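PDB 4NNZ: probable zinc protease from Pseudomonas aeruginosa, which probably acts as one subunit of a heterodimeric zinc metallopeptidase of the M16 family, whose members hydrolyse peptide bonds. Local coordinates for residues E230-R241 with P412-V423; T242-G250 with V312-Q320. All coordinates share one frame; numbering follows the deposited sequence.

Contact 1 of 2, residues E230-R241 with P412-V423; sequences EPGERRLKLYVR and PSRLTLAQVLPV
Tyr239 lies alongside Leu421, the two side chains pointing the same way, and its ring has CD1 3.8 Å from Leu421 CB while CE1 rests by Leu421 CD1. At one edge the ring meets Pro422 O in its plane, and Tyr239 CB backs onto Val423 CB. Further along this face the Lys237 chain runs beside Gln419, and Leu417 CD2 sits over one face of the Arg235 guanidinium, 3.8 Å from NH2; the NH1 of that arginine is salt-bridged to Glu329. Underneath runs a parallel ladder, straightest at Leu421 N to Leu238 O (2.7 Å, 175°), which puts strand 233-240, outermost in this chain, against the C-terminal strand of the mixed sheet of an M16 alpha/beta domain; residues 233-237 pair antiparallel with a strand of the second subunit, another copy of this protein. On the other face Leu236 CB packs on Ala418 CB at 3.7 Å, the short alanine side chain letting the leucine come close. Bends at chi2 and chi3 fold Arg234 back, its guanidinium sandwiched between Thr416 OG1 and Pro231 CB while NH1 donates to Gly232 O at 2.7 Å. At the far end the Glu230 carboxylate stacks on the Arg414 guanidinium, planes 17° apart, a salt bridge of charges only; Arg414 NH1 hydrogen-bonds to Thr411 OG1, and Ser413 OG donates to Glu230 OE2 at 2.8 Å.

Contact 2 of 2, residues T242-G250 with V312-Q320; sequences TQLPNLIMG and VLSATPNVQ
Leu247 and Ala315 face each other as a hydrogen-bonded antiparallel pair, each giving its N-H to the other's carbonyl: Leu247 N reaches Ala315 O at 3.0 Å, almost in line with the C=O, and Ala315 N returns to Leu247 O at 3.2 Å. Two residues on, Met249 and Leu313 repeat the exchange. Leu313 N lies 2.7 Å from Met249 O in the carbonyl plane, whereas Met249 N comes to Leu313 O tilted 22° from it. The backbone of the alternate residues turns to the flanking strands: Ile248 and Gly250 bond to Ala418 and Thr416, Ser314 and Val312 to Ser298 and Tyr300. Carbonyls already engaged also take C-H contacts, as where Ser314 CA approaches Leu247 O at 3.5 Å. Side chains add little polarity. Met249 CB sits 4.1 Å from Leu313 CB, and Asn246 CB meets Thr316 CG2 at 3.6 Å, a methyl that points there because it stands anti to the threonine carbonyl carbon. Before the strand, Thr242 OG1 accepts from Leu244 N at 3.2 Å in an ST turn. Leu247, Leu313 and Ala315 rest on helix 325-341, the helix-on-sheet layering of an M16 alpha/beta domain, here with two interior antiparallel strands.

Overall arrangement
From the N terminus the chain first builds a six-stranded mixed sheet, then enters the second sheet with strand 233-240. A short turn leads into strand 246-253, and contact 2 closes the smaller loop when strand 309-317 returns after two helices and strand 294-301. Further helices follow, from 325-341 to 399-409, before strand 415-422 at the C-terminal end of the model completes contact 1. Contact 2 therefore lies wholly within the larger loop of contact 1. The last strand inserts between two that are consecutive in sequence, giving the order 233-240, 415-422, 246-253, 309-317, 294-301. The contact centres are about 11 Å apart, joined by backbone bonding between 415-422 and 246-253.

Contact 1 of 2, residues E230-R241 with P412-V423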
loop_
_atom_site.group_PDB
_atom_site.type_symbol
_atom_site.label_atom_id
_atom_site.label_comp_id
_atom_site.label_asym_id
_atom_site.label_seq_id
_atom_site.Cartn_x
_atom_site.Cartn_y
_atom_site.Cartn_z
ATOM N N GLU A 230 -9.098 4.476 12.904
ATOM C CA GLU A 230 -9.535 3.214 13.447
ATOM C C GLU A 230 -9.661 2.181 12.364
ATOM O O GLU A 230 -10.723 1.944 11.879
ATOM C CB GLU A 230 -10.845 3.373 14.171
ATOM C CG GLU A 230 -10.705 3.986 15.537
ATOM C CD GLU A 230 -12.024 4.216 16.235
ATOM O OE1 GLU A 230 -12.534 5.326 16.159
ATOM O OE2 GLU A 230 -12.544 3.313 16.887
ATOM N N PRO A 231 -8.575 1.538 11.979
ATOM C CA PRO A 231 -8.605 0.562 10.901
ATOM C C PRO A 231 -9.347 -0.720 11.189
ATOM O O PRO A 231 -9.692 -1.421 10.289
ATOM C CB PRO A 231 -7.129 0.296 10.651
ATOM C CG PRO A 231 -6.473 1.537 11.070
ATOM C CD PRO A 231 -7.193 1.882 12.309
ATOM N N GLY A 232 -9.590 -1.018 12.436
ATOM C CA GLY A 232 -10.113 -2.305 12.804
ATOM C C GLY A 232 -9.079 -3.168 13.463
ATOM O O GLY A 232 -7.970 -2.776 13.599
ATOM N N GLU A 233 -9.461 -4.354 13.872
ATOM C CA GLU A 233 -8.609 -5.226 14.629
ATOM C C GLU A 233 -8.012 -6.206 13.678
ATOM O O GLU A 233 -8.714 -6.940 13.071
ATOM C CB GLU A 233 -9.471 -5.979 15.625
ATOM C CG GLU A 233 -8.840 -6.384 16.944
ATOM C CD GLU A 233 -9.856 -6.921 17.953
ATOM O OE1 GLU A 233 -11.044 -6.651 17.823
ATOM O OE2 GLU A 233 -9.474 -7.609 18.901
ATOM N N ARG A 234 -6.699 -6.205 13.541
ATOM C CA ARG A 234 -6.017 -7.128 12.662
ATOM C C ARG A 234 -5.149 -8.034 13.478
ATOM O O ARG A 234 -4.355 -7.575 14.198
ATOM C CB ARG A 234 -5.111 -6.392 11.683
ATOM C CG ARG A 234 -5.759 -5.354 10.812
ATOM C CD ARG A 234 -5.997 -4.091 11.570
ATOM N NE ARG A 234 -5.008 -3.111 11.244
ATOM C CZ ARG A 234 -4.822 -2.007 11.914
ATOM N NH1 ARG A 234 -5.556 -1.723 12.949
ATOM N NH2 ARG A 234 -3.920 -1.182 11.518
ATOM N N ARG A 235 -5.304 -9.328 13.332
ATOM C CA ARG A 235 -4.466 -10.278 14.003
ATOM C C ARG A 235 -3.684 -11.102 12.996
ATOM O O ARG A 235 -4.242 -11.585 12.077
ATOM C CB ARG A 235 -5.323 -11.153 14.890
ATOM C CG ARG A 235 -6.285 -10.343 15.704
ATOM C CD ARG A 235 -7.129 -11.162 16.630
ATOM N NE ARG A 235 -6.311 -11.990 17.460
ATOM C CZ ARG A 235 -5.936 -11.695 18.684
ATOM N NH1 ARG A 235 -6.318 -10.578 19.261
ATOM N NH2 ARG A 235 -5.166 -12.542 19.306
ATOM N N LEU A 236 -2.374 -11.240 13.182
ATOM C CA LEU A 236 -1.509 -12.000 12.277
ATOM C C LEU A 236 -0.889 -13.187 12.940
ATOM O O LEU A 236 -0.567 -13.137 14.070
ATOM C CB LEU A 236 -0.369 -11.168 11.765
ATOM C CG LEU A 236 -0.592 -10.430 10.495
ATOM C CD1 LEU A 236 -1.531 -9.314 10.825
ATOM C CD2 LEU A 236 0.721 -9.884 10.025
ATOM N N LYS A 237 -0.760 -14.271 12.210
ATOM C CA LYS A 237 -0.038 -15.415 12.675
ATOM C C LYS A 237 1.009 -15.776 11.673
ATOM O O LYS A 237 0.698 -16.035 10.562
ATOM C CB LYS A 237 -0.975 -16.579 12.834
ATOM C CG LYS A 237 -0.520 -17.535 13.899
ATOM C CD LYS A 237 -1.433 -18.714 14.018
ATOM C CE LYS A 237 -2.516 -18.413 15.008
ATOM N NZ LYS A 237 -2.901 -19.589 15.826
ATOM N N LEU A 238 2.262 -15.769 12.075
ATOM C CA LEU A 238 3.348 -16.090 11.193
ATOM C C LEU A 238 4.241 -17.150 11.750
ATOM O O LEU A 238 4.655 -17.068 12.860
ATOM C CB LEU A 238 4.194 -14.878 10.959
ATOM C CG LEU A 238 3.549 -13.723 10.265
ATOM C CD1 LEU A 238 4.175 -12.439 10.749
ATOM C CD2 LEU A 238 3.764 -13.919 8.788
ATOM N N TYR A 239 4.569 -18.116 10.927
ATOM C CA TYR A 239 5.476 -19.147 11.311
ATOM C C TYR A 239 6.810 -18.907 10.661
ATOM O O TYR A 239 6.918 -18.781 9.476
ATOM C CB TYR A 239 4.928 -20.476 10.877
ATOM C CG TYR A 239 3.700 -20.870 11.619
ATOM C CD1 TYR A 239 3.788 -21.492 12.827
ATOM C CD2 TYR A 239 2.465 -20.614 11.112
ATOM C CE1 TYR A 239 2.681 -21.855 13.506
ATOM C CE2 TYR A 239 1.351 -20.973 11.788
ATOM C CZ TYR A 239 1.470 -21.597 12.989
ATOM O OH TYR A 239 0.365 -21.949 13.672
ATOM N N VAL A 240 7.834 -18.827 11.476
ATOM C CA VAL A 240 9.134 -18.452 11.010
ATOM C C VAL A 240 10.174 -19.288 11.665
ATOM O O VAL A 240 9.911 -20.011 12.580
ATOM C CB VAL A 240 9.440 -17.015 11.319
ATOM C CG1 VAL A 240 8.718 -16.139 10.352
ATOM C CG2 VAL A 240 9.033 -16.697 12.720
ATOM N N ARG A 241 11.369 -19.185 11.155
ATOM C CA ARG A 241 12.448 -19.969 11.638
ATOM C C ARG A 241 13.020 -19.296 12.853
ATOM O O ARG A 241 14.029 -18.682 12.801
ATOM C CB ARG A 241 13.482 -20.081 10.552
ATOM C CG ARG A 241 13.529 -21.449 9.951
ATOM C CD ARG A 241 13.107 -21.527 8.508
ATOM N NE ARG A 241 13.635 -22.759 7.934
ATOM C CZ ARG A 241 12.911 -23.763 7.443
ATOM N NH1 ARG A 241 11.589 -23.705 7.414
ATOM N NH2 ARG A 241 13.522 -24.831 6.961
ATOM N N PRO A 412 -9.081 -1.746 20.670
ATOM C CA PRO A 412 -8.871 -2.842 19.748
ATOM C C PRO A 412 -9.044 -2.409 18.336
ATOM O O PRO A 412 -8.517 -3.017 17.476
ATOM C CB PRO A 412 -9.932 -3.826 20.140
ATOM C CG PRO A 412 -10.113 -3.602 21.562
ATOM C CD PRO A 412 -9.878 -2.166 21.815
ATOM N N SER A 413 -9.770 -1.346 18.109
ATOM C CA SER A 413 -9.976 -0.838 16.777
ATOM C C SER A 413 -8.727 -0.289 16.171
ATOM O O SER A 413 -8.688 -0.060 15.019
ATOM C CB SER A 413 -11.075 0.195 16.738
ATOM O OG SER A 413 -10.842 1.217 17.644
ATOM N N ARG A 414 -7.724 -0.049 16.974
ATOM C CA ARG A 414 -6.511 0.537 16.492
ATOM C C ARG A 414 -5.367 -0.432 16.492
ATOM O O ARG A 414 -4.280 -0.069 16.234
ATOM C CB ARG A 414 -6.163 1.737 17.336
ATOM C CG ARG A 414 -7.136 2.861 17.209
ATOM C CD ARG A 414 -7.038 3.812 18.359
ATOM N NE ARG A 414 -7.649 5.069 18.029
ATOM C CZ ARG A 414 -8.920 5.360 18.217
ATOM N NH1 ARG A 414 -9.714 4.493 18.752
ATOM N NH2 ARG A 414 -9.382 6.527 17.884
ATOM N N LEU A 415 -5.655 -1.673 16.783
ATOM C CA LEU A 415 -4.663 -2.662 17.035
ATOM C C LEU A 415 -4.336 -3.578 15.877
ATOM O O LEU A 415 -5.209 -4.093 15.250
ATOM C CB LEU A 415 -5.115 -3.508 18.203
ATOM C CG LEU A 415 -4.351 -4.779 18.473
ATOM C CD1 LEU A 415 -3.028 -4.442 19.098
ATOM C CD2 LEU A 415 -5.136 -5.663 19.383
ATOM N N THR A 416 -3.051 -3.754 15.618
ATOM C CA THR A 416 -2.514 -4.833 14.834
ATOM C C THR A 416 -1.689 -5.675 15.771
ATOM O O THR A 416 -0.790 -5.208 16.383
ATOM C CB THR A 416 -1.576 -4.342 13.744
ATOM O OG1 THR A 416 -2.135 -3.230 13.089
ATOM C CG2 THR A 416 -1.357 -5.371 12.749
ATOM N N LEU A 417 -2.035 -6.930 15.881
ATOM C CA LEU A 417 -1.337 -7.846 16.730
ATOM C C LEU A 417 -0.821 -9.010 15.923
ATOM O O LEU A 417 -1.533 -9.566 15.158
ATOM C CB LEU A 417 -2.264 -8.346 17.819
ATOM C CG LEU A 417 -1.766 -9.485 18.669
ATOM C CD1 LEU A 417 -2.386 -9.445 20.024
ATOM C CD2 LEU A 417 -2.020 -10.804 18.013
ATOM N N ALA A 418 0.434 -9.370 16.101
ATOM C CA ALA A 418 0.988 -10.499 15.397
ATOM C C ALA A 418 1.662 -11.530 16.269
ATOM O O ALA A 418 2.431 -11.184 17.087
ATOM C CB ALA A 418 1.944 -10.022 14.350
ATOM N N GLN A 419 1.393 -12.802 16.043
ATOM C CA GLN A 419 2.066 -13.866 16.743
ATOM C C GLN A 419 3.133 -14.413 15.850
ATOM O O GLN A 419 2.871 -14.789 14.749
ATOM C CB GLN A 419 1.090 -14.971 17.121
ATOM C CG GLN A 419 -0.150 -14.456 17.813
ATOM C CD GLN A 419 -0.955 -15.487 18.564
ATOM O OE1 GLN A 419 -1.070 -16.621 18.181
ATOM N NE2 GLN A 419 -1.551 -15.060 19.630
ATOM N N VAL A 420 4.354 -14.421 16.328
ATOM C CA VAL A 420 5.408 -14.968 15.547
ATOM C C VAL A 420 5.787 -16.279 16.140
ATOM O O VAL A 420 6.237 -16.340 17.234
ATOM C CB VAL A 420 6.616 -14.062 15.554
ATOM C CG1 VAL A 420 7.626 -14.538 14.559
ATOM C CG2 VAL A 420 6.214 -12.647 15.268
ATOM N N LEU A 421 5.567 -17.333 15.404
ATOM C CA LEU A 421 5.725 -18.632 15.957
ATOM C C LEU A 421 6.772 -19.451 15.309
ATOM O O LEU A 421 7.034 -19.334 14.156
ATOM C CB LEU A 421 4.418 -19.380 15.923
ATOM C CG LEU A 421 3.358 -18.803 16.820
ATOM C CD1 LEU A 421 2.056 -19.463 16.496
ATOM C CD2 LEU A 421 3.702 -19.047 18.250
ATOM N N PRO A 422 7.344 -20.350 16.076
ATOM C CA PRO A 422 8.357 -21.250 15.567
ATOM C C PRO A 422 7.770 -22.324 14.745
ATOM O O PRO A 422 6.773 -22.847 15.111
ATOM C CB PRO A 422 8.930 -21.868 16.821
ATOM C CG PRO A 422 8.030 -21.506 17.908
ATOM C CD PRO A 422 7.431 -20.223 17.526
ATOM N N VAL A 423 8.403 -22.660 13.647
ATOM C CA VAL A 423 7.990 -23.799 12.879
ATOM C C VAL A 423 8.991 -24.945 12.966
ATOM O O VAL A 423 9.427 -25.343 14.039
ATOM C CB VAL A 423 7.772 -23.435 11.417
ATOM C CG1 VAL A 423 9.026 -22.902 10.797
ATOM C CG2 VAL A 423 7.327 -24.652 10.664
#

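Contact 2 of 2, residues T242-G250 with V312-Q320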
loop_
_atom_site.group_PDB
_atom_site.type_symbol
_atom_site.label_atom_id
_atom_site.label_comp_id
_atom_site.label_asym_id
_atom_site.label_seq_id
_atom_site.Cartn_x
_atom_site.Cartn_y
_atom_site.Cartn_z
ATOM N N THR A 242 12.316 -19.393 13.952
ATOM C CA THR A 242 12.743 -18.752 15.157
ATOM C C THR A 242 12.642 -19.798 16.237
ATOM O O THR A 242 12.006 -20.791 16.039
ATOM C CB THR A 242 11.864 -17.543 15.495
ATOM O OG1 THR A 242 12.102 -17.157 16.846
ATOM C CG2 THR A 242 10.421 -17.876 15.356
ATOM N N GLN A 243 13.312 -19.606 17.351
ATOM C CA GLN A 243 13.194 -20.551 18.419
ATOM C C GLN A 243 12.267 -20.089 19.478
ATOM O O GLN A 243 11.774 -20.872 20.237
ATOM C CB GLN A 243 14.551 -20.823 19.026
ATOM C CG GLN A 243 14.865 -22.294 19.082
ATOM C CD GLN A 243 14.546 -22.984 17.786
ATOM O OE1 GLN A 243 13.557 -23.700 17.660
ATOM N NE2 GLN A 243 15.376 -22.754 16.808
ATOM N N LEU A 244 12.039 -18.800 19.537
ATOM C CA LEU A 244 11.189 -18.253 20.568
ATOM C C LEU A 244 9.914 -17.584 20.077
ATOM O O LEU A 244 9.931 -16.628 19.337
ATOM C CB LEU A 244 11.991 -17.281 21.411
ATOM C CG LEU A 244 12.923 -17.903 22.440
ATOM C CD1 LEU A 244 13.388 -16.862 23.420
ATOM C CD2 LEU A 244 12.242 -19.022 23.178
ATOM N N PRO A 245 8.793 -18.038 20.562
ATOM C CA PRO A 245 7.516 -17.425 20.237
ATOM C C PRO A 245 7.426 -16.024 20.774
ATOM O O PRO A 245 7.910 -15.791 21.837
ATOM C CB PRO A 245 6.538 -18.293 20.977
ATOM C CG PRO A 245 7.191 -19.601 21.036
ATOM C CD PRO A 245 8.643 -19.357 21.157
ATOM N N ASN A 246 6.822 -15.100 20.055
ATOM C CA ASN A 246 6.738 -13.740 20.533
ATOM C C ASN A 246 5.592 -12.932 19.987
ATOM O O ASN A 246 5.019 -13.261 18.996
ATOM C CB ASN A 246 8.063 -13.027 20.359
ATOM C CG ASN A 246 8.400 -12.768 18.926
ATOM O OD1 ASN A 246 8.651 -13.673 18.179
ATOM N ND2 ASN A 246 8.397 -11.510 18.543
ATOM N N LEU A 247 5.264 -11.867 20.681
ATOM C CA LEU A 247 4.081 -11.113 20.433
ATOM C C LEU A 247 4.419 -9.716 20.056
ATOM O O LEU A 247 5.239 -9.111 20.663
ATOM C CB LEU A 247 3.222 -11.088 21.678
ATOM C CG LEU A 247 1.795 -10.622 21.484
ATOM C CD1 LEU A 247 1.035 -11.588 20.629
ATOM C CD2 LEU A 247 1.126 -10.489 22.809
ATOM N N ILE A 248 3.772 -9.209 19.031
ATOM C CA ILE A 248 3.921 -7.840 18.656
ATOM C C ILE A 248 2.563 -7.199 18.662
ATOM O O ILE A 248 1.687 -7.678 18.053
ATOM C CB ILE A 248 4.495 -7.748 17.249
ATOM C CG1 ILE A 248 5.614 -8.749 17.073
ATOM C CG2 ILE A 248 4.949 -6.341 16.936
ATOM C CD1 ILE A 248 6.473 -8.507 15.868
ATOM N N MET A 249 2.402 -6.106 19.374
ATOM C CA MET A 249 1.181 -5.329 19.320
ATOM C C MET A 249 1.444 -3.903 18.908
ATOM O O MET A 249 2.284 -3.261 19.450
ATOM C CB MET A 249 0.504 -5.331 20.663
ATOM C CG MET A 249 -0.031 -6.677 21.061
ATOM S SD MET A 249 -0.560 -6.728 22.752
ATOM C CE MET A 249 -2.044 -5.775 22.707
ATOM N N GLY A 250 0.712 -3.407 17.940
ATOM C CA GLY A 250 0.869 -2.041 17.503
ATOM C C GLY A 250 -0.412 -1.259 17.508
ATOM O O GLY A 250 -1.391 -1.759 17.114
ATOM N N VAL A 312 4.185 0.671 19.788
ATOM C CA VAL A 312 4.491 -0.725 19.683
ATOM C C VAL A 312 4.878 -1.438 20.952
ATOM O O VAL A 312 5.581 -0.946 21.756
ATOM C CB VAL A 312 5.541 -0.972 18.605
ATOM C CG1 VAL A 312 5.798 -2.438 18.443
ATOM C CG2 VAL A 312 5.046 -0.437 17.301
ATOM N N LEU A 313 4.380 -2.637 21.103
ATOM C CA LEU A 313 4.689 -3.457 22.236
ATOM C C LEU A 313 5.300 -4.766 21.797
ATOM O O LEU A 313 4.890 -5.355 20.842
ATOM C CB LEU A 313 3.437 -3.718 23.032
ATOM C CG LEU A 313 3.104 -2.629 24.019
ATOM C CD1 LEU A 313 2.026 -1.731 23.487
ATOM C CD2 LEU A 313 2.702 -3.226 25.335
ATOM N N SER A 314 6.324 -5.188 22.499
ATOM C CA SER A 314 6.963 -6.441 22.227
ATOM C C SER A 314 7.173 -7.276 23.478
ATOM O O SER A 314 7.743 -6.812 24.421
ATOM C CB SER A 314 8.288 -6.144 21.610
ATOM O OG SER A 314 8.472 -6.921 20.497
ATOM N N ALA A 315 6.716 -8.501 23.483
ATOM C CA ALA A 315 6.978 -9.349 24.608
ATOM C C ALA A 315 7.235 -10.732 24.145
ATOM O O ALA A 315 6.709 -11.142 23.173
ATOM C CB ALA A 315 5.811 -9.331 25.558
ATOM N N THR A 316 8.051 -11.450 24.862
ATOM C CA THR A 316 8.221 -12.839 24.595
ATOM C C THR A 316 7.783 -13.552 25.849
ATOM O O THR A 316 7.922 -13.032 26.923
ATOM C CB THR A 316 9.645 -13.174 24.155
ATOM O OG1 THR A 316 10.510 -13.106 25.268
ATOM C CG2 THR A 316 10.115 -12.192 23.164
ATOM N N PRO A 317 7.166 -14.700 25.724
ATOM C CA PRO A 317 6.557 -15.365 26.866
ATOM C C PRO A 317 7.533 -16.063 27.774
ATOM O O PRO A 317 8.574 -16.436 27.308
ATOM C CB PRO A 317 5.602 -16.344 26.225
ATOM C CG PRO A 317 6.154 -16.602 24.908
ATOM C CD PRO A 317 6.931 -15.418 24.481
ATOM N N ASN A 318 7.188 -16.260 29.032
ATOM C CA ASN A 318 8.091 -16.940 29.910
ATOM C C ASN A 318 7.857 -18.367 29.585
ATOM O O ASN A 318 6.931 -18.973 30.027
ATOM C CB ASN A 318 7.744 -16.682 31.367
ATOM C CG ASN A 318 8.533 -17.551 32.321
ATOM O OD1 ASN A 318 9.192 -18.479 31.926
ATOM N ND2 ASN A 318 8.461 -17.247 33.578
ATOM N N VAL A 319 8.723 -18.886 28.749
ATOM C CA VAL A 319 8.635 -20.235 28.269
ATOM C C VAL A 319 8.841 -21.272 29.342
ATOM O O VAL A 319 8.340 -22.367 29.241
ATOM C CB VAL A 319 9.576 -20.453 27.106
ATOM C CG1 VAL A 319 9.483 -21.870 26.625
ATOM C CG2 VAL A 319 9.197 -19.521 25.989
ATOM N N GLN A 320 9.588 -20.914 30.366
ATOM C CA GLN A 320 9.886 -21.824 31.438
ATOM C C GLN A 320 8.626 -22.230 32.153
ATOM O O GLN A 320 8.469 -23.358 32.544
ATOM C CB GLN A 320 10.844 -21.183 32.419
ATOM C CG GLN A 320 12.126 -20.668 31.804
ATOM C CD GLN A 320 12.986 -19.963 32.817
ATOM O OE1 GLN A 320 12.524 -19.606 33.903
ATOM N NE2 GLN A 320 14.243 -19.763 32.479
#